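PDB 4NJ5: histone-lysine N-methyltransferase family member SUVH9 from Arabidopsis thaliana, which plays a role in gene silencing and, lacking methyltransferase activity, may bind methylated DNA and recruit RNA polymerase V to chromatin. Local coordinates for residues A[24-29]-A[428-433]; A[232-237]-A[244-249]; A[254-257]-A[263-266]. One frame throughout, in Å; residues are numbered along the deposited sequence.

From the N terminus, the chain first runs through helix 8-35, which carries residues 24-29. These meet residues 428-433, in a loop of the SET region, so contact 1 closes a loop of 398 residues that encloses the other two. Within it, contact 2 comes first: residues 244-249 pack onto helix 228-240. Contact 3 follows in series, between the loop after strand 250-252 and residues 263-266 on strand 264-267. Contacts 2 and 3 lie on the same side of the chain's centre, their centres about 16 Å apart. Contact 1 lies on the opposite side of the chain's centre, about 39 Å from each, centre to centre. No two of the three contacts touch.

Contact 1. Residues A[24-29]-A[428-433]; sequences DSLRMF and SQVLAD
Leu26 and Val430 meet through their methyl-bearing ends, and Phe29 meets Leu431 one helical turn further on. The CB of Leu26 points toward the loop. CG of Leu26 already touches CG1 of Val430 at 3.9 Å. One atom further, CD1 of Leu26 rests against both Val430 methyls, with CG2 of Val430 the slightly more distant at 4.0 Å. The two side chains cross at a slant. With CG1 of Val430 anti to the backbone N (chi1 158°) and CG2 beside that N, both methyls meet CD1 of Leu26.

The contact joins the long N-terminal helix 8-35 to a loop of the SET region that follows helix 397-405. The two segments are nearly 400 residues apart in sequence. No hydrogen bond spans them, and the interface is apolar. Met57 of helix 46-60 touches both Leu26 and Val430, and thus adds a second helix to the same patch.

Phe29 and Leu431 approach from opposite directions. CD1 of Leu431 lies 3.8 Å from CE2 of Phe29 and is almost as close to CZ. It comes in obliquely.

On the helix itself, Arg27 grips Asp24 side-on. NH2 of Arg27 lies 2.9 Å from OD1 of Asp24 in a salt bridge, and NE bonds to the same oxygen. OD1 lies in the guanidinium plane. OD2 of Asp24 turns to another partner, ND2 of Asn493.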
ATOM      1  N   ASP A  24      -2.300  -7.942   7.108  1.00 19.56           N
ATOM      2  CA  ASP A  24      -2.618  -8.159   5.698  1.00 26.45           C
ATOM      3  C   ASP A  24      -2.388  -9.604   5.237  1.00 28.93           C
ATOM      4  O   ASP A  24      -3.171 -10.137   4.435  1.00 30.91           O
ATOM      5  CB  ASP A  24      -1.875  -7.159   4.804  1.00 25.10           C
ATOM      6  CG  ASP A  24      -2.531  -5.786   4.799  1.00 23.43           C
ATOM      7  OD1 ASP A  24      -3.780  -5.726   4.807  1.00 24.21           O
ATOM      8  OD2 ASP A  24      -1.802  -4.769   4.791  1.00 18.69           O
ATOM      9  N   SER A  25      -1.334 -10.243   5.746  1.00 32.52           N
ATOM     10  CA  SER A  25      -1.110 -11.654   5.434  1.00 31.15           C
ATOM     11  C   SER A  25      -2.264 -12.523   5.930  1.00 31.72           C
ATOM     12  O   SER A  25      -2.733 -13.414   5.218  1.00 33.34           O
ATOM     13  CB  SER A  25       0.205 -12.149   6.032  1.00 21.95           C
ATOM     14  OG  SER A  25       1.299 -11.457   5.466  1.00 21.79           O
ATOM     15  N   LEU A  26      -2.715 -12.252   7.153  1.00 22.60           N
ATOM     16  CA  LEU A  26      -3.820 -12.996   7.752  1.00 25.86           C
ATOM     17  C   LEU A  26      -5.104 -12.823   6.940  1.00 28.43           C
ATOM     18  O   LEU A  26      -5.776 -13.810   6.612  1.00 25.15           O
ATOM     19  CB  LEU A  26      -4.050 -12.540   9.193  1.00 25.88           C
ATOM     20  CG  LEU A  26      -4.410 -13.589  10.247  1.00 28.75           C
ATOM     21  CD1 LEU A  26      -5.165 -12.917  11.384  1.00 28.53           C
ATOM     22  CD2 LEU A  26      -5.227 -14.736   9.666  1.00 28.77           C
ATOM     23  N   ARG A  27      -5.444 -11.572   6.634  1.00 22.86           N
ATOM     24  CA  ARG A  27      -6.586 -11.292   5.768  1.00 27.59           C
ATOM     25  C   ARG A  27      -6.512 -12.128   4.501  1.00 25.11           C
ATOM     26  O   ARG A  27      -7.453 -12.855   4.167  1.00 26.71           O
ATOM     27  CB  ARG A  27      -6.622  -9.817   5.371  1.00 28.28           C
ATOM     28  CG  ARG A  27      -7.412  -8.912   6.287  1.00 26.16           C
ATOM     29  CD  ARG A  27      -7.796  -7.627   5.559  1.00 27.01           C
ATOM     30  NE  ARG A  27      -6.693  -7.092   4.761  1.00 26.66           N
ATOM     31  CZ  ARG A  27      -6.635  -7.139   3.432  1.00 26.37           C
ATOM     32  NH1 ARG A  27      -7.623  -7.695   2.742  1.00 25.89           N
ATOM     33  NH2 ARG A  27      -5.588  -6.630   2.795  1.00 22.19           N
ATOM     34  N   MET A  28      -5.383 -12.024   3.806  1.00 23.34           N
ATOM     35  CA  MET A  28      -5.208 -12.738   2.547  1.00 24.13           C
ATOM     36  C   MET A  28      -5.376 -14.246   2.726  1.00 25.57           C
ATOM     37  O   MET A  28      -5.924 -14.925   1.857  1.00 26.83           O
ATOM     38  CB  MET A  28      -3.856 -12.399   1.916  1.00 23.35           C
ATOM     39  CG  MET A  28      -3.786 -10.974   1.377  1.00 22.46           C
ATOM     40  SD  MET A  28      -2.150 -10.514   0.776  1.00 25.24           S
ATOM     41  CE  MET A  28      -1.924 -11.726  -0.529  1.00 23.94           C
ATOM     42  N   PHE A  29      -4.925 -14.762   3.865  1.00 25.64           N
ATOM     43  CA  PHE A  29      -5.058 -16.185   4.151  1.00 27.22           C
ATOM     44  C   PHE A  29      -6.514 -16.605   4.320  1.00 28.68           C
ATOM     45  O   PHE A  29      -6.935 -17.634   3.790  1.00 30.32           O
ATOM     46  CB  PHE A  29      -4.268 -16.568   5.399  1.00 27.23           C
ATOM     47  CG  PHE A  29      -4.532 -17.969   5.870  1.00 29.12           C
ATOM     48  CD1 PHE A  29      -3.982 -19.053   5.202  1.00 30.10           C
ATOM     49  CD2 PHE A  29      -5.337 -18.205   6.976  1.00 30.13           C
ATOM     50  CE1 PHE A  29      -4.225 -20.345   5.626  1.00 32.06           C
ATOM     51  CE2 PHE A  29      -5.586 -19.498   7.408  1.00 33.77           C
ATOM     52  CZ  PHE A  29      -5.028 -20.570   6.732  1.00 33.17           C
ATOM     53  N   SER A 428       2.906 -17.275  11.473  1.00 35.02           N
ATOM     54  CA  SER A 428       3.331 -18.084  12.611  1.00 38.70           C
ATOM     55  C   SER A 428       3.041 -17.428  13.963  1.00 37.54           C
ATOM     56  O   SER A 428       3.053 -18.104  14.990  1.00 38.07           O
ATOM     57  CB  SER A 428       4.817 -18.438  12.504  1.00 50.00           C
ATOM     58  OG  SER A 428       5.627 -17.318  12.823  1.00 54.68           O
ATOM     59  N   GLN A 429       2.789 -16.120  13.965  1.00 30.77           N
ATOM     60  CA  GLN A 429       2.471 -15.414  15.203  1.00 35.31           C
ATOM     61  C   GLN A 429       0.976 -15.452  15.504  1.00 35.09           C
ATOM     62  O   GLN A 429       0.547 -15.097  16.602  1.00 40.46           O
ATOM     63  CB  GLN A 429       2.984 -13.968  15.166  1.00 45.00           C
ATOM     64  CG  GLN A 429       4.489 -13.812  15.004  1.00 51.85           C
ATOM     65  CD  GLN A 429       5.059 -12.641  15.794  1.00 58.56           C
ATOM     66  OE1 GLN A 429       4.553 -12.295  16.861  1.00 61.21           O
ATOM     67  NE2 GLN A 429       6.121 -12.030  15.270  1.00 59.54           N
ATOM     68  N   VAL A 430       0.197 -15.887  14.520  1.00 32.13           N
ATOM     69  CA  VAL A 430      -1.250 -16.000  14.663  1.00 33.38           C
ATOM     70  C   VAL A 430      -1.667 -17.472  14.705  1.00 38.31           C
ATOM     71  O   VAL A 430      -2.489 -17.878  15.533  1.00 41.38           O
ATOM     72  CB  VAL A 430      -1.985 -15.273  13.513  1.00 35.50           C
ATOM     73  CG1 VAL A 430      -3.395 -15.811  13.323  1.00 38.11           C
ATOM     74  CG2 VAL A 430      -1.994 -13.767  13.755  1.00 28.65           C
ATOM     75  N   LEU A 431      -1.080 -18.272  13.819  1.00 42.95           N
ATOM     76  CA  LEU A 431      -1.369 -19.705  13.744  1.00 45.26           C
ATOM     77  C   LEU A 431      -0.160 -20.541  14.169  1.00 47.75           C
ATOM     78  O   LEU A 431       0.875 -20.538  13.501  1.00 43.14           O
ATOM     79  CB  LEU A 431      -1.795 -20.084  12.324  1.00 42.74           C
ATOM     80  CG  LEU A 431      -2.957 -19.272  11.747  1.00 42.90           C
ATOM     81  CD1 LEU A 431      -3.123 -19.545  10.263  1.00 41.86           C
ATOM     82  CD2 LEU A 431      -4.245 -19.578  12.496  1.00 46.64           C
ATOM     83  N   ALA A 432      -0.303 -21.258  15.279  1.00 71.33           N
ATOM     84  CA  ALA A 432       0.787 -22.057  15.835  1.00 77.93           C
ATOM     85  C   ALA A 432       1.261 -23.159  14.888  1.00 81.07           C
ATOM     86  O   ALA A 432       2.445 -23.499  14.863  1.00 83.19           O
ATOM     87  CB  ALA A 432       0.369 -22.657  17.176  1.00 60.24           C
ATOM     88  N   ASP A 433       0.336 -23.705  14.109  1.00 68.36           N
ATOM     89  CA  ASP A 433       0.634 -24.840  13.240  1.00 68.44           C
ATOM     90  C   ASP A 433       1.106 -24.425  11.846  1.00 64.66           C
ATOM     91  O   ASP A 433       1.308 -25.273  10.978  1.00 64.61           O
ATOM     92  CB  ASP A 433      -0.590 -25.753  13.128  1.00 65.90           C
ATOM     93  CG  ASP A 433      -1.831 -25.011  12.669  1.00 63.85           C
ATOM     94  OD1 ASP A 433      -1.940 -23.799  12.951  1.00 61.48           O
ATOM     95  OD2 ASP A 433      -2.698 -25.640  12.028  1.00 63.91           O
TER

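Contact 2. Residues A[232-237]-A[244-249]; sequences LKFART and SVRPRG
The ring of Phe234 points its edge at the guanidinium of Arg246. NE of Arg246 lies near the ring plane, 3.5 Å from CZ of Phe234. CE2 of Phe234 sits over one face of the Arg246 guanidinium, 3.7 Å above the plane and offset toward the rim. The two planes stand 83° apart, close to perpendicular. CG2 of Val245 comes obliquely to the same ring and lies 3.6 Å from CE1 of Phe234. The Phe234 side chain leaves the helix with CG anti to the backbone N (chi1 -174°), which carries the ring out to the loop.

Here the chain leaves helix 228-240, passes across its flank at Val245 and Arg246, and goes on to strand 250-252. No hydrogen bond crosses this surface contact. Arg246 runs extended from CG to NE past the ring and links the loop to the four-stranded mixed sheet. Its NH1 bonds to the hydroxyl of Tyr250 (strand 250-252) and forms a salt bridge with Glu364 (strand 363-367). Arg246 also makes a cation-pi contact with Phe267 (strand 264-267).

Thr237 makes a second, smaller contact one turn along the helix. CG2 of Thr237 lies 3.5 Å from OG of Ser244 and 3.8 Å from CG1 of Val245. OG1 of Thr237 turns back instead and donates to the carbonyl O of Lys233 at 2.8 Å. The backbone N of Thr237 reaches that oxygen from the opposite face of its plane. OG of Ser244 bonds to the carbonyl of Asn241.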
ATOM      1  N   LEU A 232      -3.918  12.966  -0.560  1.00 15.52           N
ATOM      2  CA  LEU A 232      -4.851  12.153  -1.335  1.00 15.73           C
ATOM      3  C   LEU A 232      -5.584  12.985  -2.382  1.00 17.72           C
ATOM      4  O   LEU A 232      -5.594  12.645  -3.577  1.00 22.99           O
ATOM      5  CB  LEU A 232      -5.869  11.480  -0.407  1.00 29.16           C
ATOM      6  CG  LEU A 232      -5.698   9.999  -0.055  1.00 34.38           C
ATOM      7  CD1 LEU A 232      -4.316   9.500  -0.411  1.00 35.55           C
ATOM      8  CD2 LEU A 232      -5.974   9.764   1.422  1.00 35.59           C
ATOM      9  N   LYS A 233      -6.198  14.077  -1.929  1.00 20.85           N
ATOM     10  CA  LYS A 233      -6.957  14.941  -2.827  1.00 22.35           C
ATOM     11  C   LYS A 233      -6.050  15.515  -3.915  1.00 17.59           C
ATOM     12  O   LYS A 233      -6.433  15.596  -5.083  1.00 21.26           O
ATOM     13  CB  LYS A 233      -7.667  16.051  -2.044  1.00 34.92           C
ATOM     14  CG  LYS A 233      -8.764  15.530  -1.118  1.00 43.25           C
ATOM     15  CD  LYS A 233      -9.724  16.631  -0.676  1.00 48.36           C
ATOM     16  CE  LYS A 233      -9.433  17.104   0.744  1.00 53.26           C
ATOM     17  NZ  LYS A 233     -10.488  18.031   1.254  1.00 56.31           N
ATOM     18  N   PHE A 234      -4.836  15.881  -3.518  1.00 17.25           N
ATOM     19  CA  PHE A 234      -3.830  16.388  -4.442  1.00 18.97           C
ATOM     20  C   PHE A 234      -3.492  15.377  -5.545  1.00 19.25           C
ATOM     21  O   PHE A 234      -3.473  15.723  -6.735  1.00 20.15           O
ATOM     22  CB  PHE A 234      -2.570  16.773  -3.664  1.00 22.26           C
ATOM     23  CG  PHE A 234      -1.520  17.433  -4.501  1.00 26.68           C
ATOM     24  CD1 PHE A 234      -1.623  18.774  -4.832  1.00 30.15           C
ATOM     25  CD2 PHE A 234      -0.425  16.718  -4.951  1.00 30.28           C
ATOM     26  CE1 PHE A 234      -0.653  19.389  -5.604  1.00 32.22           C
ATOM     27  CE2 PHE A 234       0.547  17.325  -5.722  1.00 32.47           C
ATOM     28  CZ  PHE A 234       0.433  18.663  -6.050  1.00 31.41           C
ATOM     29  N   ALA A 235      -3.232  14.132  -5.150  1.00 22.29           N
ATOM     30  CA  ALA A 235      -2.925  13.063  -6.107  1.00 25.28           C
ATOM     31  C   ALA A 235      -4.074  12.843  -7.089  1.00 25.60           C
ATOM     32  O   ALA A 235      -3.876  12.787  -8.320  1.00 27.36           O
ATOM     33  CB  ALA A 235      -2.614  11.770  -5.368  1.00 15.54           C
ATOM     34  N   ARG A 236      -5.277  12.721  -6.536  1.00 20.10           N
ATOM     35  CA  ARG A 236      -6.478  12.562  -7.348  1.00 26.57           C
ATOM     36  C   ARG A 236      -6.592  13.676  -8.386  1.00 26.82           C
ATOM     37  O   ARG A 236      -6.824  13.426  -9.577  1.00 24.60           O
ATOM     38  CB  ARG A 236      -7.706  12.536  -6.436  1.00 31.97           C
ATOM     39  CG  ARG A 236      -9.029  12.721  -7.160  1.00 38.49           C
ATOM     40  CD  ARG A 236     -10.125  13.125  -6.190  1.00 43.89           C
ATOM     41  NE  ARG A 236     -10.557  12.030  -5.325  1.00 45.44           N
ATOM     42  CZ  ARG A 236     -11.278  12.187  -4.219  1.00 45.42           C
ATOM     43  NH1 ARG A 236     -11.639  13.400  -3.835  1.00 42.63           N
ATOM     44  NH2 ARG A 236     -11.625  11.132  -3.497  1.00 47.05           N
ATOM     45  N   THR A 237      -6.406  14.908  -7.919  1.00 23.57           N
ATOM     46  CA  THR A 237      -6.490  16.074  -8.792  1.00 23.56           C
ATOM     47  C   THR A 237      -5.423  15.994  -9.886  1.00 21.60           C
ATOM     48  O   THR A 237      -5.644  16.414 -11.024  1.00 23.36           O
ATOM     49  CB  THR A 237      -6.335  17.385  -8.004  1.00 26.70           C
ATOM     50  OG1 THR A 237      -7.316  17.418  -6.963  1.00 23.77           O
ATOM     51  CG2 THR A 237      -6.513  18.584  -8.917  1.00 27.58           C
ATOM     52  N   SER A 244      -4.279  22.451 -12.698  1.00 26.73           N
ATOM     53  CA  SER A 244      -5.007  23.292 -11.757  1.00 27.21           C
ATOM     54  C   SER A 244      -4.240  23.456 -10.447  1.00 28.52           C
ATOM     55  O   SER A 244      -4.359  24.480  -9.778  1.00 27.61           O
ATOM     56  CB  SER A 244      -6.402  22.728 -11.482  1.00 26.92           C
ATOM     57  OG  SER A 244      -6.328  21.559 -10.684  1.00 25.13           O
ATOM     58  N   VAL A 245      -3.457  22.447 -10.078  1.00 24.75           N
ATOM     59  CA  VAL A 245      -2.665  22.529  -8.855  1.00 24.26           C
ATOM     60  C   VAL A 245      -1.173  22.646  -9.147  1.00 24.21           C
ATOM     61  O   VAL A 245      -0.406  23.097  -8.298  1.00 27.92           O
ATOM     62  CB  VAL A 245      -2.920  21.331  -7.915  1.00 36.25           C
ATOM     63  CG1 VAL A 245      -4.377  21.308  -7.466  1.00 35.67           C
ATOM     64  CG2 VAL A 245      -2.535  20.023  -8.590  1.00 31.69           C
ATOM     65  N   ARG A 246      -0.767  22.245 -10.347  1.00 26.78           N
ATOM     66  CA  ARG A 246       0.624  22.370 -10.765  1.00 28.43           C
ATOM     67  C   ARG A 246       0.726  23.026 -12.138  1.00 29.69           C
ATOM     68  O   ARG A 246       0.980  22.351 -13.132  1.00 28.94           O
ATOM     69  CB  ARG A 246       1.306  21.000 -10.786  1.00 25.74           C
ATOM     70  CG  ARG A 246       1.829  20.530  -9.432  1.00 22.13           C
ATOM     71  CD  ARG A 246       2.241  19.070  -9.495  1.00 20.68           C
ATOM     72  NE  ARG A 246       3.070  18.663  -8.366  1.00 23.38           N
ATOM     73  CZ  ARG A 246       3.670  17.479  -8.274  1.00 21.69           C
ATOM     74  NH1 ARG A 246       3.535  16.587  -9.247  1.00 18.45           N
ATOM     75  NH2 ARG A 246       4.409  17.186  -7.213  1.00 19.88           N
ATOM     76  N   PRO A 247       0.531  24.353 -12.194  1.00 28.14           N
ATOM     77  CA  PRO A 247       0.539  25.065 -13.477  1.00 30.02           C
ATOM     78  C   PRO A 247       1.915  25.053 -14.145  1.00 30.67           C
ATOM     79  O   PRO A 247       2.005  25.285 -15.351  1.00 31.98           O
ATOM     80  CB  PRO A 247       0.123  26.492 -13.093  1.00 31.76           C
ATOM     81  CG  PRO A 247       0.470  26.620 -11.650  1.00 30.97           C
ATOM     82  CD  PRO A 247       0.286  25.255 -11.054  1.00 28.62           C
ATOM     83  N   ARG A 248       2.964  24.773 -13.374  1.00 33.57           N
ATOM     84  CA  ARG A 248       4.313  24.629 -13.918  1.00 33.59           C
ATOM     85  C   ARG A 248       4.915  23.309 -13.462  1.00 32.45           C
ATOM     86  O   ARG A 248       4.509  22.762 -12.434  1.00 28.16           O
ATOM     87  CB  ARG A 248       5.215  25.765 -13.433  1.00 41.88           C
ATOM     88  CG  ARG A 248       4.708  27.167 -13.704  1.00 49.22           C
ATOM     89  CD  ARG A 248       5.210  28.127 -12.633  1.00 55.83           C
ATOM     90  NE  ARG A 248       5.070  29.530 -13.016  1.00 65.61           N
ATOM     91  CZ  ARG A 248       3.918  30.198 -13.048  1.00 70.83           C
ATOM     92  NH1 ARG A 248       2.777  29.593 -12.734  1.00 69.21           N
ATOM     93  NH2 ARG A 248       3.909  31.475 -13.405  1.00 74.14           N
ATOM     94  N   GLY A 249       5.891  22.807 -14.219  1.00 43.41           N
ATOM     95  CA  GLY A 249       6.643  21.631 -13.816  1.00 40.75           C
ATOM     96  C   GLY A 249       6.520  20.449 -14.756  1.00 41.02           C
ATOM     97  O   GLY A 249       7.490  19.728 -14.998  1.00 43.39           O
TER

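Contact 3. Residues A[254-257]-A[263-266]; sequences DISN and PVYL
Asp254 reaches across to Val264 with its carboxylate. With CG anti to the backbone N (chi1 -171°), the side chain carries OD1 to the backbone of Val264. OD1 of Asp254 accepts the N-H of Val264 at 3.0 Å, from above the carboxylate plane. OG of Ser256 donates to OD1 of Asp254 at 2.8 Å, on its syn side and only 18° out of the plane. Two donors therefore fix OD1, one from Val264 and one from Ser256. OD2 turns to the backbone N of Gly258, so the carboxylate ties together several points of the connection.

A backbone bond runs the other way. N of Ile255 donates to O of Val264 at 3.1 Å, in the carbonyl plane.

Ile255 puts CG1 between its backbone N and carbonyl carbon (chi1 63°). This branch faces Val264, where CG1 of Ile255 meets CG1 of Val264 at 3.8 Å. The other branch takes a separate partner: CG2 of Ile255 lies 3.6 Å from CB of Leu266, the two side chains crossing at about a right angle. Val264 is also divided between partners, for CG2 of Val264 packs on CB of Ser256 at 3.6 Å.

The contact lies in the connection between two antiparallel strands, 250-252 and 264-267, of a four-stranded mixed sheet. Tyr265 forms backbone hydrogen bonds with Leu363 and Val365 of the parallel strand 363-367. Leu277 touches Ile255 and Leu266, and Tyr281 of strand 280-281 touches Ser256 and Val264. The hydroxyl of Tyr265 hydrogen-bonds to the carbonyl O of Leu238 in helix 228-240.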
ATOM      1  N   ASP A 254       3.536  11.811 -20.651  1.00 26.92           N
ATOM      2  CA  ASP A 254       3.736  10.405 -20.985  1.00 26.02           C
ATOM      3  C   ASP A 254       5.081  10.185 -21.677  1.00 28.02           C
ATOM      4  O   ASP A 254       5.181  10.334 -22.896  1.00 27.98           O
ATOM      5  CB  ASP A 254       2.595   9.893 -21.873  1.00 28.23           C
ATOM      6  CG  ASP A 254       2.635   8.391 -22.063  1.00 29.45           C
ATOM      7  OD1 ASP A 254       3.321   7.720 -21.264  1.00 23.89           O
ATOM      8  OD2 ASP A 254       1.979   7.883 -22.998  1.00 22.74           O
ATOM      9  N   ILE A 255       6.113   9.849 -20.901  1.00 32.83           N
ATOM     10  CA  ILE A 255       7.438   9.564 -21.450  1.00 31.29           C
ATOM     11  C   ILE A 255       7.451   8.143 -21.965  1.00 33.38           C
ATOM     12  O   ILE A 255       8.238   7.792 -22.839  1.00 39.94           O
ATOM     13  CB  ILE A 255       8.550   9.727 -20.404  1.00 28.77           C
ATOM     14  CG1 ILE A 255       8.364   8.716 -19.272  1.00 30.50           C
ATOM     15  CG2 ILE A 255       8.576  11.136 -19.879  1.00 31.24           C
ATOM     16  CD1 ILE A 255       9.553   8.648 -18.327  1.00 36.35           C
ATOM     17  N   SER A 256       6.564   7.320 -21.417  1.00 26.48           N
ATOM     18  CA  SER A 256       6.293   6.011 -21.994  1.00 30.10           C
ATOM     19  C   SER A 256       5.904   6.222 -23.422  1.00 37.85           C
ATOM     20  O   SER A 256       6.127   5.398 -24.284  1.00 37.23           O
ATOM     21  CB  SER A 256       5.175   5.321 -21.241  1.00 34.02           C
ATOM     22  OG  SER A 256       4.068   5.136 -22.085  1.00 32.58           O
ATOM     23  N   ASN A 257       5.260   7.347 -23.649  1.00 60.44           N
ATOM     24  CA  ASN A 257       4.981   7.800 -25.006  1.00 61.98           C
ATOM     25  C   ASN A 257       4.076   6.787 -25.689  1.00 62.56           C
ATOM     26  O   ASN A 257       4.341   6.307 -26.806  1.00 65.11           O
ATOM     27  CB  ASN A 257       6.296   8.035 -25.795  1.00 76.34           C
ATOM     28  CG  ASN A 257       6.255   9.260 -26.650  1.00 79.18           C
ATOM     29  OD1 ASN A 257       6.818  10.302 -26.293  1.00 79.48           O
ATOM     30  ND2 ASN A 257       5.556   9.166 -27.775  1.00 81.88           N
ATOM     31  N   PRO A 263      -0.376   6.539 -18.921  1.00 25.07           N
ATOM     32  CA  PRO A 263       0.651   7.566 -19.136  1.00 22.68           C
ATOM     33  C   PRO A 263       1.656   7.618 -17.991  1.00 24.25           C
ATOM     34  O   PRO A 263       1.288   7.355 -16.850  1.00 20.22           O
ATOM     35  CB  PRO A 263      -0.161   8.866 -19.190  1.00 20.84           C
ATOM     36  CG  PRO A 263      -1.423   8.562 -18.446  1.00 20.13           C
ATOM     37  CD  PRO A 263      -1.717   7.121 -18.727  1.00 20.11           C
ATOM     38  N   VAL A 264       2.912   7.936 -18.298  1.00 30.61           N
ATOM     39  CA  VAL A 264       3.935   8.082 -17.266  1.00 27.70           C
ATOM     40  C   VAL A 264       4.367   9.537 -17.161  1.00 25.77           C
ATOM     41  O   VAL A 264       5.009  10.068 -18.064  1.00 28.77           O
ATOM     42  CB  VAL A 264       5.171   7.208 -17.545  1.00 21.06           C
ATOM     43  CG1 VAL A 264       6.182   7.349 -16.412  1.00 16.16           C
ATOM     44  CG2 VAL A 264       4.764   5.754 -17.715  1.00 17.56           C
ATOM     45  N   TYR A 265       4.014  10.177 -16.052  1.00 19.14           N
ATOM     46  CA  TYR A 265       4.265  11.606 -15.888  1.00 21.48           C
ATOM     47  C   TYR A 265       5.746  11.923 -15.728  1.00 22.89           C
ATOM     48  O   TYR A 265       6.508  11.126 -15.185  1.00 21.26           O
ATOM     49  CB  TYR A 265       3.529  12.153 -14.667  1.00 19.95           C
ATOM     50  CG  TYR A 265       2.031  12.297 -14.808  1.00 18.00           C
ATOM     51  CD1 TYR A 265       1.344  11.752 -15.888  1.00 18.53           C
ATOM     52  CD2 TYR A 265       1.304  12.990 -13.854  1.00 18.54           C
ATOM     53  CE1 TYR A 265      -0.030  11.894 -16.001  1.00 20.25           C
ATOM     54  CE2 TYR A 265      -0.056  13.139 -13.957  1.00 22.65           C
ATOM     55  CZ  TYR A 265      -0.723  12.590 -15.027  1.00 21.00           C
ATOM     56  OH  TYR A 265      -2.085  12.748 -15.113  1.00 22.11           O
ATOM     57  N   LEU A 266       6.140  13.103 -16.194  1.00 19.74           N
ATOM     58  CA  LEU A 266       7.485  13.612 -15.967  1.00 20.34           C
ATOM     59  C   LEU A 266       7.394  15.024 -15.407  1.00 21.29           C
ATOM     60  O   LEU A 266       6.934  15.940 -16.086  1.00 22.07           O
ATOM     61  CB  LEU A 266       8.295  13.612 -17.261  1.00 28.53           C
ATOM     62  CG  LEU A 266       9.700  14.193 -17.099  1.00 29.83           C
ATOM     63  CD1 LEU A 266      10.519  13.320 -16.163  1.00 29.94           C
ATOM     64  CD2 LEU A 266      10.392  14.352 -18.441  1.00 28.86           C
TER